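Local structure of TATA-binding protein (Sulfolobus acidocaldarius, 1MP9) at residues 19-24 against 68-73; 45-50 against 60-65; 148-153 against 163-168. The protein probably binds the TATA box near the start of transcription as a general factor that helps activate archaeal genes transcribed by RNA polymerase. All blocks are in the same frame, centred on the assembly; numbering follows the deposited sequence.

Contact 1 (19-24 against 68-73); sequences VATVTL and KMVVTG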
# COMPACT_ATOMS: atom_id res chain seq x y z
N VAL A 19 4.09 -10.20 -13.14
CA VAL A 19 5.21 -11.00 -12.65
C VAL A 19 4.65 -12.41 -12.63
O VAL A 19 3.61 -12.65 -12.00
CB VAL A 19 5.68 -10.60 -11.20
CG1 VAL A 19 6.88 -11.51 -10.76
CG2 VAL A 19 6.12 -9.15 -11.16
N ALA A 20 5.32 -13.33 -13.32
CA ALA A 20 4.85 -14.71 -13.34
C ALA A 20 6.01 -15.69 -13.09
O ALA A 20 7.18 -15.35 -13.26
CB ALA A 20 4.17 -15.04 -14.72
N THR A 21 5.63 -16.91 -12.76
CA THR A 21 6.55 -17.99 -12.49
C THR A 21 6.39 -19.10 -13.53
O THR A 21 5.27 -19.41 -13.95
CB THR A 21 6.25 -18.56 -11.09
OG1 THR A 21 6.91 -17.74 -10.12
CG2 THR A 21 6.76 -19.95 -10.95
N VAL A 22 7.51 -19.68 -13.96
CA VAL A 22 7.48 -20.78 -14.91
C VAL A 22 8.34 -21.86 -14.30
O VAL A 22 9.55 -21.66 -14.11
CB VAL A 22 8.06 -20.41 -16.30
CG1 VAL A 22 8.03 -21.64 -17.22
CG2 VAL A 22 7.26 -19.30 -16.91
N THR A 23 7.73 -23.00 -13.99
CA THR A 23 8.48 -24.08 -13.38
C THR A 23 9.02 -24.99 -14.47
O THR A 23 8.27 -25.51 -15.29
CB THR A 23 7.60 -24.87 -12.41
OG1 THR A 23 7.02 -23.95 -11.46
CG2 THR A 23 8.42 -25.89 -11.66
N LEU A 24 10.34 -25.16 -14.49
CA LEU A 24 10.96 -26.01 -15.49
C LEU A 24 11.16 -27.43 -14.97
O LEU A 24 11.82 -28.25 -15.61
CB LEU A 24 12.29 -25.42 -15.96
CG LEU A 24 12.20 -24.05 -16.61
CD1 LEU A 24 13.52 -23.69 -17.25
CD2 LEU A 24 11.09 -24.04 -17.65
N LYS A 68 12.96 -22.97 -11.18
CA LYS A 68 11.89 -22.00 -11.13
C LYS A 68 12.39 -20.80 -11.92
O LYS A 68 13.54 -20.37 -11.76
CB LYS A 68 11.61 -21.54 -9.70
CG LYS A 68 10.46 -20.52 -9.65
CD LYS A 68 10.56 -19.56 -8.47
CE LYS A 68 10.39 -20.23 -7.13
NZ LYS A 68 10.23 -19.19 -6.06
N MET A 69 11.54 -20.26 -12.78
CA MET A 69 11.93 -19.08 -13.53
C MET A 69 10.92 -17.95 -13.22
O MET A 69 9.70 -18.16 -13.22
CB MET A 69 11.97 -19.44 -15.01
CG MET A 69 12.40 -18.34 -15.94
SD MET A 69 12.80 -19.07 -17.59
CE MET A 69 11.10 -19.44 -18.18
N VAL A 70 11.42 -16.76 -12.92
CA VAL A 70 10.53 -15.63 -12.69
C VAL A 70 10.65 -14.74 -13.92
O VAL A 70 11.75 -14.36 -14.30
CB VAL A 70 10.93 -14.82 -11.44
CG1 VAL A 70 10.02 -13.55 -11.33
CG2 VAL A 70 10.75 -15.69 -10.15
N VAL A 71 9.52 -14.41 -14.54
CA VAL A 71 9.50 -13.57 -15.74
C VAL A 71 8.76 -12.27 -15.43
O VAL A 71 7.64 -12.28 -14.92
CB VAL A 71 8.82 -14.32 -16.90
CG1 VAL A 71 8.76 -13.45 -18.15
CG2 VAL A 71 9.63 -15.60 -17.19
N THR A 72 9.41 -11.15 -15.73
CA THR A 72 8.83 -9.86 -15.44
C THR A 72 8.92 -8.92 -16.63
O THR A 72 9.83 -9.05 -17.47
CB THR A 72 9.56 -9.24 -14.22
OG1 THR A 72 8.92 -8.04 -13.84
CG2 THR A 72 11.04 -8.94 -14.57
N GLY A 73 7.97 -8.00 -16.73
CA GLY A 73 7.98 -7.05 -17.83
C GLY A 73 6.80 -7.09 -18.80
O GLY A 73 6.46 -6.06 -19.40
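Met69 reaches Val22 through an extended chain that bends once. Its CG is anti to the backbone N, and the final turn about the sulfur (chi3 74°) folds CE back toward the neighbouring strand. CE comes to 3.7 Å from Val22 CB and also touches both methyls of that valine. The two side chains lie alongside each other and point the same way. Val22 holds CG1 anti to its own N, which leaves both its methyls within 4.0 Å of Met69 CE.

The other side of the sheet is packed by smaller contacts. Val19 CG1 lies 3.8 Å from Val70 CG1, the two side chains crossing at a slant. Thr21 CG2 lies 4.0 Å from Lys68 CG, so the start of the lysine chain passes the methyl and not the hydroxyl. Thr72 OG1 turns to Asn17, whose ND2 it meets in a hydrogen bond.

The backbones run antiparallel, with their directions 153° apart. Ala20 and Val71 form one hydrogen-bonded pair: Ala20 N to Val71 O is 3.0 Å and Val71 N to Ala20 O is 2.8 Å. Val22 and Met69 form the next. Val22 N to Met69 O and Met69 N to Val22 O are both 2.8 Å, but the second bond is more bent, with 144° at the hydrogen. Between them, Thr21 CA brings its hydrogen to Met69 O.

Ala20, Val22, Met69 and Val71 all pack on helix 77-93. On the opposite face, Val70 and Thr72 touch Phe126 of the second subunit. This is the TBP fold of repeat 1: a curved antiparallel sheet with a helix on its convex side. The face of Val19, Thr21, Val70 and Thr72 is the concave one, which in TBP relatives lies on the DNA minor groove.

Contact 2 (45-50 against 60-65); sequences DQFPGL and TSLIFK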
# COMPACT_ATOMS: atom_id res chain seq x y z
N ASP A 45 27.43 -14.37 -6.05
CA ASP A 45 27.82 -13.54 -4.90
C ASP A 45 26.93 -12.29 -4.82
O ASP A 45 26.87 -11.63 -3.79
CB ASP A 45 29.27 -13.08 -4.99
CG ASP A 45 30.26 -14.20 -4.76
OD1 ASP A 45 30.00 -15.09 -3.89
OD2 ASP A 45 31.32 -14.18 -5.44
N GLN A 46 26.23 -11.98 -5.91
CA GLN A 46 25.36 -10.80 -5.96
C GLN A 46 23.87 -11.12 -5.98
O GLN A 46 23.07 -10.41 -5.38
CB GLN A 46 25.70 -9.96 -7.17
CG GLN A 46 26.98 -9.15 -7.05
CD GLN A 46 27.15 -8.22 -8.24
OE1 GLN A 46 27.27 -8.66 -9.38
NE2 GLN A 46 27.14 -6.91 -7.97
N PHE A 47 23.49 -12.17 -6.71
CA PHE A 47 22.10 -12.57 -6.82
C PHE A 47 22.07 -14.06 -7.13
O PHE A 47 22.82 -14.52 -7.97
CB PHE A 47 21.42 -11.78 -7.94
CG PHE A 47 19.94 -12.00 -8.01
CD1 PHE A 47 19.10 -11.46 -7.03
CD2 PHE A 47 19.37 -12.76 -9.02
CE1 PHE A 47 17.73 -11.67 -7.07
CE2 PHE A 47 18.01 -12.98 -9.07
CZ PHE A 47 17.18 -12.43 -8.08
N PRO A 48 21.18 -14.83 -6.45
CA PRO A 48 21.08 -16.29 -6.64
C PRO A 48 20.63 -16.80 -7.98
O PRO A 48 20.86 -17.98 -8.30
CB PRO A 48 20.14 -16.74 -5.53
CG PRO A 48 19.28 -15.52 -5.27
CD PRO A 48 20.14 -14.31 -5.54
N GLY A 49 20.02 -15.94 -8.79
CA GLY A 49 19.56 -16.39 -10.09
C GLY A 49 20.33 -15.89 -11.28
O GLY A 49 21.03 -14.88 -11.20
N LEU A 50 20.21 -16.63 -12.39
CA LEU A 50 20.81 -16.26 -13.66
C LEU A 50 19.81 -15.26 -14.27
O LEU A 50 18.59 -15.50 -14.29
CB LEU A 50 20.95 -17.49 -14.59
CG LEU A 50 21.65 -17.23 -15.93
CD1 LEU A 50 22.46 -18.49 -16.33
CD2 LEU A 50 20.63 -16.84 -17.01
N THR A 60 12.50 -9.47 -18.50
CA THR A 60 13.61 -10.02 -17.76
C THR A 60 13.18 -11.34 -17.18
O THR A 60 12.07 -11.51 -16.69
CB THR A 60 14.10 -9.10 -16.64
OG1 THR A 60 14.66 -7.92 -17.22
CG2 THR A 60 15.21 -9.80 -15.80
N SER A 61 14.07 -12.31 -17.28
CA SER A 61 13.79 -13.63 -16.75
C SER A 61 14.87 -13.94 -15.74
O SER A 61 16.06 -13.78 -16.02
CB SER A 61 13.82 -14.67 -17.87
OG SER A 61 13.42 -15.93 -17.37
N LEU A 62 14.47 -14.34 -14.54
CA LEU A 62 15.45 -14.70 -13.50
C LEU A 62 15.30 -16.21 -13.36
O LEU A 62 14.21 -16.70 -13.05
CB LEU A 62 15.09 -14.01 -12.17
CG LEU A 62 14.91 -12.49 -12.31
CD1 LEU A 62 14.44 -11.92 -11.00
CD2 LEU A 62 16.25 -11.84 -12.72
N ILE A 63 16.41 -16.93 -13.59
CA ILE A 63 16.41 -18.39 -13.57
C ILE A 63 17.16 -18.95 -12.37
O ILE A 63 18.35 -18.71 -12.17
CB ILE A 63 17.02 -18.92 -14.91
CG1 ILE A 63 16.19 -18.38 -16.08
CG2 ILE A 63 16.98 -20.45 -14.97
CD1 ILE A 63 16.82 -18.61 -17.46
N PHE A 64 16.44 -19.70 -11.55
CA PHE A 64 17.03 -20.27 -10.35
C PHE A 64 17.43 -21.74 -10.47
O PHE A 64 16.92 -22.46 -11.34
CB PHE A 64 16.09 -20.06 -9.16
CG PHE A 64 15.78 -18.61 -8.91
CD1 PHE A 64 14.74 -17.98 -9.61
CD2 PHE A 64 16.59 -17.85 -8.06
CE1 PHE A 64 14.51 -16.59 -9.46
CE2 PHE A 64 16.38 -16.47 -7.91
CZ PHE A 64 15.34 -15.84 -8.60
N LYS A 65 18.37 -22.17 -9.64
CA LYS A 65 18.86 -23.56 -9.66
C LYS A 65 17.72 -24.57 -9.54
O LYS A 65 17.81 -25.66 -10.07
CB LYS A 65 19.85 -23.80 -8.53
CG LYS A 65 21.10 -22.95 -8.63
CD LYS A 65 22.15 -23.31 -7.57
CE LYS A 65 21.65 -23.01 -6.17
NZ LYS A 65 22.75 -23.19 -5.16
O HOH W 1 19.40 -20.10 -7.78
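Phe47 and Phe64 meet at the ends of their rings, CZ to CZ at 3.9 Å. The ring centres are 5.9 Å apart and the planes are turned by 60°, an oblique pair. The two side chains cross at about a right angle. Phe47 has CG anti to its backbone N (chi1 -172°), which carries the ring toward strand 59-63. Phe64 instead keeps CG beside its N (chi1 -58°), and its ring tip swings back to the loop.

Seen from Phe64, both Phe47 CZ and Pro48 CG stand at the ring edge, near its plane. Pro48 CG is 4.0 Å from Phe64 CE2. Pro48 CD also covers part of one Phe47 face, toward the rim. Leu62 CD1 adds a further contact, 4.0 Å from Phe47 CZ. Gly49 passes close to the Phe64 ring, and a side chain here would run into CE2. An alanine in place of Phe64 would probably open a gap beside Phe47, Pro48 and Gly49 and leave the Phe47 ring freer to turn.

On the far side of the strand, Leu50 and Ile63 point the same way, in a hydrogen-bonded antiparallel pair. Leu50 N to Ile63 O is 2.8 Å, and Ile63 N to Leu50 O is 2.7 Å. Beyond this pair a water takes over, donating to Pro48 O at 2.6 Å and accepting from Lys65 N at 3.0 Å.

Leu50 rests on helix 30-36. Phe47 and Pro48 pack on Leu127 of the second subunit, and Leu62 on its Phe126. Phe47 and Phe64 match in position the phenylalanine pair that TBP relatives wedge into the minor groove at one end of the TATA box. They probably do the same here.

Contact 3 (148-153 against 163-168); sequences PRVVLL and TGAKRE
Val151 and Thr163 pair through both N-H groups and both carbonyls. Val151 N gives a nearly straight bond to Thr163 O at 2.8 Å, and Thr163 N returns one to Val151 O at 3.0 Å. Their side chains lie on the same face, with Thr163 CG2 4.0 Å from Val151 CB. The Thr163 hydroxyl turns elsewhere, to a weak hydrogen bond with Asn108 OD1.

Toward the open end, where Arg149 and Gly164 come together, a water takes the place of direct pairing. Arg149 O and Gly164 O are both acceptors, and this single water bridges them, donating at 2.8 Å to each. Arg149 O has a second donor, Arg144 NH1 of the second subunit. The Arg149 guanidinium also leaves the contact, forming a salt bridge through NH2 with Asp146 of that subunit. Arg149 is the centre of an inverse gamma turn, in which Val150 N makes only a weak bond to Pro148 O.

Gly164 sits where a CB would clash with Arg149 O, and its backbone angles (phi 113°) would also press a side chain against the preceding carbonyl. After it the strand changes direction. Val150 CG1 meets Ala165 CB at 3.9 Å, and both residues pack on helix 168-184. Glu170 OE1 accepts from Lys166 N and from Arg167 N, the N-cap residue. The whole is the open end of a beta hairpin in repeat 2 of the TBP fold, where the sheet hands over to its long helix.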
# COMPACT_ATOMS: atom_id res chain seq x y z
N PRO A 148 -11.32 -7.99 -4.28
CA PRO A 148 -10.21 -8.94 -4.31
C PRO A 148 -9.12 -8.50 -3.33
O PRO A 148 -9.17 -7.39 -2.81
CB PRO A 148 -9.72 -8.84 -5.74
CG PRO A 148 -9.94 -7.37 -6.05
CD PRO A 148 -11.32 -7.13 -5.49
N ARG A 149 -8.11 -9.34 -3.13
CA ARG A 149 -7.03 -9.03 -2.22
C ARG A 149 -5.94 -8.18 -2.88
O ARG A 149 -4.95 -8.70 -3.37
CB ARG A 149 -6.49 -10.36 -1.70
CG ARG A 149 -5.50 -10.20 -0.59
CD ARG A 149 -5.34 -11.50 0.18
NE ARG A 149 -4.38 -11.27 1.23
CZ ARG A 149 -3.17 -11.80 1.26
NH1 ARG A 149 -2.78 -12.61 0.28
NH2 ARG A 149 -2.35 -11.48 2.25
N VAL A 150 -6.13 -6.87 -2.88
CA VAL A 150 -5.20 -5.97 -3.54
C VAL A 150 -4.93 -4.76 -2.68
O VAL A 150 -5.64 -4.49 -1.71
CB VAL A 150 -5.78 -5.46 -4.93
CG1 VAL A 150 -6.12 -6.66 -5.84
CG2 VAL A 150 -7.08 -4.63 -4.71
N VAL A 151 -3.91 -4.01 -3.05
CA VAL A 151 -3.62 -2.78 -2.33
C VAL A 151 -3.79 -1.69 -3.39
O VAL A 151 -3.33 -1.84 -4.53
CB VAL A 151 -2.20 -2.76 -1.75
CG1 VAL A 151 -1.86 -1.34 -1.27
CG2 VAL A 151 -2.09 -3.74 -0.54
N LEU A 152 -4.47 -0.62 -3.02
CA LEU A 152 -4.70 0.47 -3.94
C LEU A 152 -4.00 1.74 -3.51
O LEU A 152 -4.01 2.07 -2.33
CB LEU A 152 -6.19 0.80 -4.00
CG LEU A 152 -7.18 -0.32 -4.27
CD1 LEU A 152 -8.62 0.27 -4.27
CD2 LEU A 152 -6.83 -0.98 -5.62
N LEU A 153 -3.41 2.47 -4.47
CA LEU A 153 -2.81 3.79 -4.19
C LEU A 153 -3.80 4.67 -4.97
O LEU A 153 -4.00 4.44 -6.15
CB LEU A 153 -1.41 3.91 -4.78
CG LEU A 153 -0.42 2.84 -4.34
CD1 LEU A 153 0.94 3.12 -4.95
CD2 LEU A 153 -0.29 2.83 -2.81
N THR A 163 -2.24 -3.16 -7.05
CA THR A 163 -1.29 -4.27 -7.01
C THR A 163 -1.82 -5.43 -6.14
O THR A 163 -2.61 -5.22 -5.22
CB THR A 163 0.12 -3.79 -6.48
OG1 THR A 163 1.03 -4.89 -6.48
CG2 THR A 163 0.02 -3.26 -5.03
N GLY A 164 -1.37 -6.64 -6.42
CA GLY A 164 -1.81 -7.77 -5.60
C GLY A 164 -2.68 -8.76 -6.37
O GLY A 164 -2.79 -9.90 -5.99
N ALA A 165 -3.28 -8.32 -7.46
CA ALA A 165 -4.15 -9.20 -8.21
C ALA A 165 -3.36 -10.21 -9.02
O ALA A 165 -2.23 -9.95 -9.43
CB ALA A 165 -5.04 -8.39 -9.13
N LYS A 166 -3.97 -11.36 -9.24
CA LYS A 166 -3.35 -12.39 -10.03
C LYS A 166 -4.13 -12.62 -11.32
O LYS A 166 -3.69 -13.38 -12.18
CB LYS A 166 -3.25 -13.70 -9.24
CG LYS A 166 -2.25 -13.63 -8.10
CD LYS A 166 -2.19 -14.96 -7.35
CE LYS A 166 -1.31 -14.85 -6.12
NZ LYS A 166 -1.13 -16.19 -5.47
N ARG A 167 -5.27 -11.96 -11.45
CA ARG A 167 -6.09 -12.09 -12.65
C ARG A 167 -6.54 -10.71 -13.11
O ARG A 167 -6.84 -9.83 -12.28
CB ARG A 167 -7.34 -12.90 -12.36
CG ARG A 167 -7.14 -14.22 -11.67
CD ARG A 167 -8.50 -14.90 -11.66
NE ARG A 167 -8.98 -15.03 -13.04
CZ ARG A 167 -10.22 -15.37 -13.39
NH1 ARG A 167 -11.13 -15.61 -12.46
NH2 ARG A 167 -10.53 -15.45 -14.67
N GLU A 168 -6.61 -10.50 -14.42
CA GLU A 168 -7.03 -9.21 -14.90
C GLU A 168 -8.45 -8.82 -14.45
O GLU A 168 -8.70 -7.65 -14.18
CB GLU A 168 -6.88 -9.10 -16.45
CG GLU A 168 -7.57 -7.88 -17.04
CD GLU A 168 -6.88 -7.25 -18.26
OE1 GLU A 168 -6.24 -7.98 -19.05
OE2 GLU A 168 -7.00 -6.00 -18.42
O HOH W 2 -3.08 -10.72 -3.29

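In the fold
All three contacts reach the same curved antiparallel sheet. Contacts 1 and 2 belong to repeat 1 and contact 3 to repeat 2. Contacts 1 and 2 have centres about 11 Å apart and share neighbouring strands: Val70 O and Leu62 N, 2.7 Å apart, probably form a hydrogen bond. Contact 3 does not touch them. Its centre is about 19 Å from that of contact 1 and about 26 Å from that of contact 2. Across the repeats, Thr72 with Asn17 in contact 1 resembles Thr163 with Asn108 in contact 3. Each contact also meets the second subunit. No DNA is bound, but the concave side they share is probably its binding surface.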